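Local atomic coordinates of protein kinase (Staphylococcus aureus subsp. aureus Mu50, PDB entry 3PY9), a protein that forms the extracellular, PASTA-containing region of the membrane Ser/Thr kinase PrkC and probably binds muropeptides of the cell wall. Residues I141-V146 with S192-G196; E219-V223 with Y275-V279; V237-K242 with I263-I267. Residue numbers count along the deposited sequence, not the author numbering.

Contact 1: residues I141-V146 with S192-G196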
loop_
_atom_site.group_PDB
_atom_site.type_symbol
_atom_site.label_atom_id
_atom_site.label_comp_id
_atom_site.label_asym_id
_atom_site.label_seq_id
_atom_site.Cartn_x
_atom_site.Cartn_y
_atom_site.Cartn_z
ATOM N N ILE A 141 4.201 2.358 -8.760
ATOM C CA ILE A 141 2.818 2.547 -9.175
ATOM C C ILE A 141 2.757 2.860 -10.669
ATOM O O ILE A 141 3.636 3.536 -11.199
ATOM C CB ILE A 141 2.112 3.656 -8.360
ATOM C CG1 ILE A 141 1.985 3.214 -6.891
ATOM C CG2 ILE A 141 0.748 3.938 -8.940
ATOM C CD1 ILE A 141 1.509 4.298 -5.917
ATOM N N LYS A 142 1.732 2.337 -11.341
ATOM C CA LYS A 142 1.492 2.646 -12.731
ATOM C C LYS A 142 1.434 4.173 -12.900
ATOM O O LYS A 142 0.722 4.860 -12.140
ATOM C CB LYS A 142 0.190 1.977 -13.190
ATOM C CG LYS A 142 -0.345 2.435 -14.548
ATOM C CD LYS A 142 0.458 1.875 -15.713
ATOM C CE LYS A 142 0.164 2.661 -16.965
ATOM N NZ LYS A 142 0.600 2.013 -18.210
ATOM N N GLN A 143 2.202 4.686 -13.872
ATOM C CA GLN A 143 2.214 6.116 -14.200
ATOM C C GLN A 143 1.172 6.347 -15.272
ATOM O O GLN A 143 1.135 5.654 -16.291
ATOM C CB GLN A 143 3.574 6.582 -14.715
ATOM C CG GLN A 143 4.724 6.501 -13.713
ATOM C CD GLN A 143 4.412 7.158 -12.414
ATOM O OE1 GLN A 143 4.070 6.484 -11.422
ATOM N NE2 GLN A 143 4.534 8.486 -12.379
ATOM N N VAL A 144 0.286 7.289 -15.001
ATOM C CA VAL A 144 -0.766 7.664 -15.934
ATOM C C VAL A 144 -0.603 9.134 -16.248
ATOM O O VAL A 144 -0.359 9.935 -15.347
ATOM C CB VAL A 144 -2.155 7.424 -15.330
ATOM C CG1 VAL A 144 -3.258 7.860 -16.313
ATOM C CG2 VAL A 144 -2.307 5.939 -14.977
ATOM N N TYR A 145 -0.750 9.480 -17.521
ATOM C CA TYR A 145 -0.577 10.840 -17.973
ATOM C C TYR A 145 -1.782 11.706 -17.591
ATOM O O TYR A 145 -2.924 11.340 -17.829
ATOM C CB TYR A 145 -0.335 10.863 -19.478
ATOM C CG TYR A 145 0.140 12.200 -19.998
ATOM C CD1 TYR A 145 1.494 12.477 -20.113
ATOM C CD2 TYR A 145 -0.786 13.216 -20.354
ATOM C CE1 TYR A 145 1.928 13.723 -20.583
ATOM C CE2 TYR A 145 -0.361 14.453 -20.836
ATOM C CZ TYR A 145 0.992 14.709 -20.927
ATOM O OH TYR A 145 1.434 15.924 -21.405
ATOM N N VAL A 146 -1.504 12.850 -16.977
ATOM C CA VAL A 146 -2.552 13.813 -16.602
ATOM C C VAL A 146 -2.753 14.839 -17.708
ATOM O O VAL A 146 -1.941 15.750 -17.872
ATOM C CB VAL A 146 -2.175 14.567 -15.330
ATOM C CG1 VAL A 146 -3.405 15.338 -14.777
ATOM C CG2 VAL A 146 -1.599 13.600 -14.299
ATOM N N SER A 192 2.927 12.727 -16.530
ATOM C CA SER A 192 2.470 11.485 -15.930
ATOM C C SER A 192 2.762 11.426 -14.432
ATOM O O SER A 192 3.809 11.846 -13.990
ATOM C CB SER A 192 3.010 10.246 -16.661
ATOM O OG SER A 192 4.423 10.235 -16.736
ATOM N N VAL A 193 1.804 10.932 -13.656
ATOM C CA VAL A 193 1.926 10.812 -12.198
ATOM C C VAL A 193 1.266 9.481 -11.780
ATOM O O VAL A 193 0.584 8.851 -12.588
ATOM C CB VAL A 193 1.200 11.983 -11.471
ATOM C CG1 VAL A 193 1.707 13.372 -11.965
ATOM C CG2 VAL A 193 -0.287 11.886 -11.704
ATOM N N ASP A 194 1.466 9.063 -10.532
ATOM C CA ASP A 194 0.911 7.802 -10.027
ATOM C C ASP A 194 -0.562 7.682 -10.382
ATOM O O ASP A 194 -1.347 8.614 -10.142
ATOM C CB ASP A 194 1.020 7.722 -8.498
ATOM C CG ASP A 194 2.444 7.712 -7.997
ATOM O OD1 ASP A 194 3.382 7.479 -8.780
ATOM O OD2 ASP A 194 2.633 7.934 -6.788
ATOM N N GLU A 195 -0.935 6.540 -10.940
ATOM C CA GLU A 195 -2.347 6.146 -11.072
ATOM C C GLU A 195 -3.130 6.436 -9.794
ATOM O O GLU A 195 -2.664 6.150 -8.693
ATOM C CB GLU A 195 -2.418 4.653 -11.420
ATOM C CG GLU A 195 -3.810 4.040 -11.508
ATOM C CD GLU A 195 -3.728 2.608 -11.931
ATOM O OE1 GLU A 195 -2.915 1.871 -11.320
ATOM O OE2 GLU A 195 -4.459 2.230 -12.879
ATOM N N GLY A 196 -4.310 7.036 -9.937
ATOM C CA GLY A 196 -5.193 7.241 -8.784
ATOM C C GLY A 196 -4.911 8.497 -7.994
ATOM O O GLY A 196 -5.546 8.756 -6.978
HETATM O O HOH W 1 -0.451 0.726 -10.299
#
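A short antiparallel ladder joins strand 143-146 to strand 191-194 within the third PASTA domain, forming a two-stranded sheet at the domain surface. Val144 and Val193 are its hydrogen-bonded pair: Val144 N donates to Val193 O and Val193 N to Val144 O, each at 2.9 Å. One more backbone hydrogen bond lies just beyond the ladder, Glu195 N donating to Lys142 O at 2.6 Å. A water accepts from Lys142 N and donates to Glu195 OE1, both at 2.9 Å, bridging the same end. At the non-hydrogen-bonded pair Tyr145-Ser192 the chains close to 3.7 Å between CA atoms, and Ser192 CA makes a CA-H...O contact of 3.3 Å with Val144 O. The valines of the central pair share the face opposite Tyr145 and Ser192, and Val193 CG2 also meets Val146 CG2 at 3.4 Å. Phe166, in the loop between helix 154-162 and strand 167-173, packs against all three valines, while Ile141 reaches back to Asn108 of the preceding PASTA domain.

Contact 2: residues E219-V223 with Y275-V279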
loop_
_atom_site.group_PDB
_atom_site.type_symbol
_atom_site.label_atom_id
_atom_site.label_comp_id
_atom_site.label_asym_id
_atom_site.label_seq_id
_atom_site.Cartn_x
_atom_site.Cartn_y
_atom_site.Cartn_z
ATOM N N GLU A 219 -23.894 42.580 10.662
ATOM C CA GLU A 219 -24.237 42.105 11.986
ATOM C C GLU A 219 -23.169 42.592 12.951
ATOM O O GLU A 219 -21.982 42.570 12.633
ATOM C CB GLU A 219 -24.325 40.579 11.996
ATOM C CG GLU A 219 -25.528 40.026 11.236
ATOM C CD GLU A 219 -26.853 40.149 11.994
ATOM O OE1 GLU A 219 -26.855 40.287 13.239
ATOM O OE2 GLU A 219 -27.909 40.087 11.335
ATOM N N SER A 220 -23.600 43.062 14.113
ATOM C CA SER A 220 -22.677 43.455 15.166
ATOM C C SER A 220 -22.675 42.441 16.301
ATOM O O SER A 220 -23.736 41.975 16.731
ATOM C CB SER A 220 -23.035 44.836 15.706
ATOM O OG SER A 220 -22.494 45.834 14.872
ATOM N N VAL A 221 -21.477 42.107 16.774
ATOM C CA VAL A 221 -21.310 41.263 17.964
ATOM C C VAL A 221 -20.270 41.883 18.909
ATOM O O VAL A 221 -19.199 42.314 18.464
ATOM C CB VAL A 221 -20.948 39.765 17.593
ATOM C CG1 VAL A 221 -19.678 39.686 16.767
ATOM C CG2 VAL A 221 -20.825 38.907 18.830
ATOM N N ASP A 222 -20.608 41.953 20.196
ATOM C CA ASP A 222 -19.663 42.357 21.226
ATOM C C ASP A 222 -18.836 41.144 21.662
ATOM O O ASP A 222 -19.374 40.198 22.257
ATOM C CB ASP A 222 -20.392 42.900 22.457
ATOM C CG ASP A 222 -20.975 44.272 22.250
ATOM O OD1 ASP A 222 -20.328 45.125 21.600
ATOM O OD2 ASP A 222 -22.092 44.497 22.767
ATOM N N VAL A 223 -17.538 41.183 21.392
ATOM C CA VAL A 223 -16.627 40.102 21.806
ATOM C C VAL A 223 -15.947 40.514 23.099
ATOM O O VAL A 223 -15.258 41.514 23.108
ATOM C CB VAL A 223 -15.533 39.853 20.747
ATOM C CG1 VAL A 223 -14.561 38.750 21.205
ATOM C CG2 VAL A 223 -16.164 39.533 19.399
ATOM N N TYR A 275 -22.442 33.283 11.026
ATOM C CA TYR A 275 -21.084 33.537 11.495
ATOM C C TYR A 275 -20.764 32.790 12.778
ATOM O O TYR A 275 -21.648 32.572 13.623
ATOM C CB TYR A 275 -20.821 35.027 11.679
ATOM C CG TYR A 275 -21.591 35.692 12.796
ATOM C CD1 TYR A 275 -22.695 36.485 12.512
ATOM C CD2 TYR A 275 -21.200 35.553 14.142
ATOM C CE1 TYR A 275 -23.407 37.118 13.526
ATOM C CE2 TYR A 275 -21.905 36.163 15.161
ATOM C CZ TYR A 275 -23.009 36.957 14.843
ATOM O OH TYR A 275 -23.729 37.588 15.833
ATOM N N ILE A 276 -19.510 32.375 12.896
ATOM C CA ILE A 276 -18.959 31.906 14.154
ATOM C C ILE A 276 -17.811 32.823 14.499
ATOM O O ILE A 276 -17.004 33.149 13.637
ATOM C CB ILE A 276 -18.347 30.488 14.061
ATOM C CG1 ILE A 276 -19.240 29.525 13.268
ATOM C CG2 ILE A 276 -17.988 29.976 15.439
ATOM C CD1 ILE A 276 -20.303 28.865 14.069
ATOM N N VAL A 277 -17.732 33.211 15.768
ATOM C CA VAL A 277 -16.611 33.971 16.299
ATOM C C VAL A 277 -15.961 33.138 17.398
ATOM O O VAL A 277 -16.586 32.882 18.429
ATOM C CB VAL A 277 -17.064 35.299 16.938
ATOM C CG1 VAL A 277 -15.869 36.035 17.522
ATOM C CG2 VAL A 277 -17.816 36.192 15.940
ATOM N N LYS A 278 -14.707 32.760 17.180
ATOM C CA LYS A 278 -13.878 32.072 18.175
ATOM C C LYS A 278 -12.803 32.987 18.763
ATOM O O LYS A 278 -12.332 33.910 18.086
ATOM C CB LYS A 278 -13.203 30.857 17.549
ATOM C CG LYS A 278 -14.174 29.869 16.931
ATOM C CD LYS A 278 -13.441 28.616 16.513
ATOM C CE LYS A 278 -14.351 27.643 15.815
ATOM N NZ LYS A 278 -13.521 26.534 15.287
ATOM N N VAL A 279 -12.431 32.727 20.023
ATOM C CA VAL A 279 -11.424 33.504 20.746
ATOM C C VAL A 279 -10.442 32.511 21.351
ATOM O O VAL A 279 -10.822 31.679 22.189
ATOM C CB VAL A 279 -12.048 34.436 21.849
ATOM C CG1 VAL A 279 -10.965 35.074 22.685
ATOM C CG2 VAL A 279 -12.957 35.533 21.223
HETATM O O HOH W 2 -24.785 39.769 15.595
#
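Tyr275 gives up the most surface here, its side chain spanning the gap between two strands that run nearly parallel, 15° apart, with their axes 9.7 Å from each other at closest approach. The ring lies obliquely against Glu219 and Val221: Tyr275 CE1 is 3.9 Å from Glu219 CB, and Tyr275 OH is 3.9 Å from Val221 CB. At its tip the hydroxyl donates a 2.4 Å hydrogen bond from Tyr275 OH to a water, which in turn donates to Ser220 O at 2.7 Å and Glu219 OE1 at 3.2 Å; the carboxylate of Glu219 also forms a salt bridge with Lys287. This spacing is that of two sheets laid face to face, consistent with the immunoglobulin-like β-sandwich of the E-set clan: 219-223 pairs with strand 259-265 in one layer, 275-279 with strands 233-241 and 282-290 in the other. Val223 and Val221, next in buried area, continue the interior with small branched side chains. Val223 CG2 lies 4.0 Å from Val277 CG1 and Val223 CG1 lies 3.6 Å from Val279 CG2, while Val221 CG1 meets Val277 CG2 at 4.0 Å. Ile263 packs against both Val221 and Tyr275, and Val235, on the neighbouring strand of the same layer, touches Val277 and Val279.

Contact 3: residues V237-K242 with I263-I267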
loop_
_atom_site.group_PDB
_atom_site.type_symbol
_atom_site.label_atom_id
_atom_site.label_comp_id
_atom_site.label_asym_id
_atom_site.label_seq_id
_atom_site.Cartn_x
_atom_site.Cartn_y
_atom_site.Cartn_z
ATOM N N VAL A 237 -13.084 34.939 12.965
ATOM C CA VAL A 237 -14.460 35.021 12.528
ATOM C C VAL A 237 -14.596 34.178 11.256
ATOM O O VAL A 237 -13.864 34.371 10.270
ATOM C CB VAL A 237 -14.864 36.488 12.256
ATOM C CG1 VAL A 237 -16.372 36.614 12.041
ATOM C CG2 VAL A 237 -14.413 37.401 13.406
ATOM N N TYR A 238 -15.515 33.221 11.297
ATOM C CA TYR A 238 -15.778 32.344 10.153
ATOM C C TYR A 238 -17.181 32.638 9.682
ATOM O O TYR A 238 -18.103 32.709 10.490
ATOM C CB TYR A 238 -15.646 30.860 10.523
ATOM C CG TYR A 238 -14.350 30.491 11.206
ATOM C CD1 TYR A 238 -13.304 29.897 10.500
ATOM C CD2 TYR A 238 -14.166 30.736 12.574
ATOM C CE1 TYR A 238 -12.101 29.552 11.147
ATOM C CE2 TYR A 238 -12.981 30.406 13.221
ATOM C CZ TYR A 238 -11.950 29.811 12.509
ATOM O OH TYR A 238 -10.780 29.479 13.178
ATOM N N ILE A 239 -17.326 32.828 8.375
ATOM C CA ILE A 239 -18.602 33.210 7.764
ATOM C C ILE A 239 -19.048 32.153 6.757
ATOM O O ILE A 239 -18.227 31.631 6.009
ATOM C CB ILE A 239 -18.504 34.629 7.096
ATOM C CG1 ILE A 239 -18.761 35.721 8.119
ATOM C CG2 ILE A 239 -19.508 34.824 5.995
ATOM C CD1 ILE A 239 -17.535 36.142 8.877
ATOM N N LYS A 240 -20.338 31.823 6.773
ATOM C CA LYS A 240 -20.982 31.074 5.680
ATOM C C LYS A 240 -22.038 31.978 5.061
ATOM O O LYS A 240 -23.016 32.297 5.723
ATOM C CB LYS A 240 -21.643 29.790 6.187
ATOM C CG LYS A 240 -20.675 28.750 6.716
ATOM C CD LYS A 240 -21.374 27.433 7.077
ATOM C CE LYS A 240 -20.368 26.441 7.660
ATOM N NZ LYS A 240 -21.000 25.346 8.455
ATOM N N ASP A 241 -21.825 32.418 3.818
ATOM C CA ASP A 241 -22.789 33.282 3.101
ATOM C C ASP A 241 -22.729 33.044 1.584
ATOM O O ASP A 241 -22.329 31.958 1.151
ATOM C CB ASP A 241 -22.568 34.768 3.443
ATOM C CG ASP A 241 -21.219 35.299 2.959
ATOM O OD1 ASP A 241 -20.307 34.483 2.722
ATOM O OD2 ASP A 241 -21.078 36.537 2.827
ATOM N N LYS A 242 -23.104 34.045 0.782
ATOM C CA LYS A 242 -23.154 33.869 -0.688
ATOM C C LYS A 242 -21.860 33.293 -1.291
ATOM O O LYS A 242 -21.906 32.357 -2.089
ATOM C CB LYS A 242 -23.586 35.161 -1.410
ATOM C CG LYS A 242 -22.460 36.117 -1.875
ATOM C CD LYS A 242 -21.875 36.967 -0.730
ATOM C CE LYS A 242 -20.616 37.748 -1.135
ATOM N NZ LYS A 242 -20.875 38.760 -2.194
ATOM N N ILE A 263 -19.842 42.225 11.253
ATOM C CA ILE A 263 -19.644 41.111 10.336
ATOM C C ILE A 263 -20.546 41.243 9.106
ATOM O O ILE A 263 -21.737 40.946 9.178
ATOM C CB ILE A 263 -19.839 39.750 11.033
ATOM C CG1 ILE A 263 -18.842 39.589 12.185
ATOM C CG2 ILE A 263 -19.630 38.637 10.046
ATOM C CD1 ILE A 263 -19.219 38.529 13.175
ATOM N N PRO A 264 -19.984 41.731 7.982
ATOM C CA PRO A 264 -20.774 41.840 6.755
ATOM C C PRO A 264 -21.154 40.463 6.190
ATOM O O PRO A 264 -20.280 39.594 6.011
ATOM C CB PRO A 264 -19.835 42.587 5.798
ATOM C CG PRO A 264 -18.464 42.296 6.310
ATOM C CD PRO A 264 -18.604 42.226 7.794
ATOM N N LEU A 265 -22.452 40.277 5.934
ATOM C CA LEU A 265 -22.974 39.053 5.307
ATOM C C LEU A 265 -23.795 39.361 4.044
ATOM O O LEU A 265 -24.646 40.265 4.045
ATOM C CB LEU A 265 -23.828 38.255 6.300
ATOM C CG LEU A 265 -23.295 38.013 7.715
ATOM C CD1 LEU A 265 -24.417 37.582 8.616
ATOM C CD2 LEU A 265 -22.178 36.982 7.719
ATOM N N ARG A 266 -23.537 38.611 2.973
ATOM C CA ARG A 266 -24.333 38.726 1.747
ATOM C C ARG A 266 -25.029 37.404 1.390
ATOM O O ARG A 266 -24.384 36.372 1.170
ATOM C CB ARG A 266 -23.505 39.295 0.587
ATOM C CG ARG A 266 -23.018 40.722 0.823
ATOM C CD ARG A 266 -22.872 41.526 -0.471
ATOM N NE ARG A 266 -23.121 42.960 -0.253
ATOM C CZ ARG A 266 -22.740 43.955 -1.065
ATOM N NH1 ARG A 266 -22.065 43.712 -2.189
ATOM N NH2 ARG A 266 -23.035 45.215 -0.742
ATOM N N ILE A 267 -26.357 37.454 1.356
ATOM C CA ILE A 267 -27.194 36.255 1.298
ATOM C C ILE A 267 -28.047 36.215 0.019
ATOM O O ILE A 267 -28.663 37.217 -0.350
ATOM C CB ILE A 267 -28.128 36.181 2.540
ATOM C CG1 ILE A 267 -27.391 36.630 3.811
ATOM C CG2 ILE A 267 -28.664 34.775 2.724
ATOM C CD1 ILE A 267 -28.186 37.571 4.710
#
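Two hydrogen bonds close one end of this contact, both involving the backbone of Arg266. Lys242 N donates to Arg266 O at 2.7 Å, and Arg266 N donates to the carboxylate of Asp241, with an N-O distance of 3.2 Å to Asp241 OD2 and an almost straight N-H...O angle of 173°. Asp241 can reach because its CA-to-CB bond points toward 263-267, so a side chain supplies the acceptor for one peptide while the next residue's amide serves the other. The two chains are closest here: the CA atoms of Lys242 and Ile267 are 5.1 Å apart, against 8.3 Å for those of Val237 and Ile263. Beside these bonds the aliphatic part of Lys242 is pressed unusually tightly against Arg266, with Lys242 CD only 3.1 Å from Arg266 CB. Farther along, the strands belong to the two facing layers of a β-sandwich, as expected for an immunoglobulin-like E-set domain. Their short axes are 8.4 Å apart at closest approach and diverge by only 17° in direction, leaving room for side chains between them. Ile263 has the largest share of this apolar interior: Ile263 CD1 touches Val237 CG1 at 3.6 Å and Ile263 CG2 touches Ile239 CD1 at 3.5 Å. Ile239 also meets Leu265, whose side-chain end comes nearer although its CA-to-CB bond points sideways: Ile239 CG1 is 3.7 Å from Leu265 CD2. Tyr275 and Val221 pack on Ile263, and Leu265 extends to Glu219 and Val289, while Tyr238 and Lys240 point away from 263-267.

Following the chain from the N terminus, contact 1 comes first: it brings 192-196 back to 141-146 and closes the loop holding helix 154-162 within the third PASTA domain. Contacts 2 and 3 come later, both in the C-terminal domain, and their centres lie about 46 and 40 Å from that of contact 1. Contact 2 opens at 219-223 and closes at 275-279; between these, contact 3 opens and closes, so the two are nested. Each spans the same pair of layers. They meet within each layer, through Glu219 O and Ile263 N, 2.6 Å apart, and through Ile276 O and Tyr238 N, 2.8 Å apart, while Tyr275 packs on Ile263 between layers.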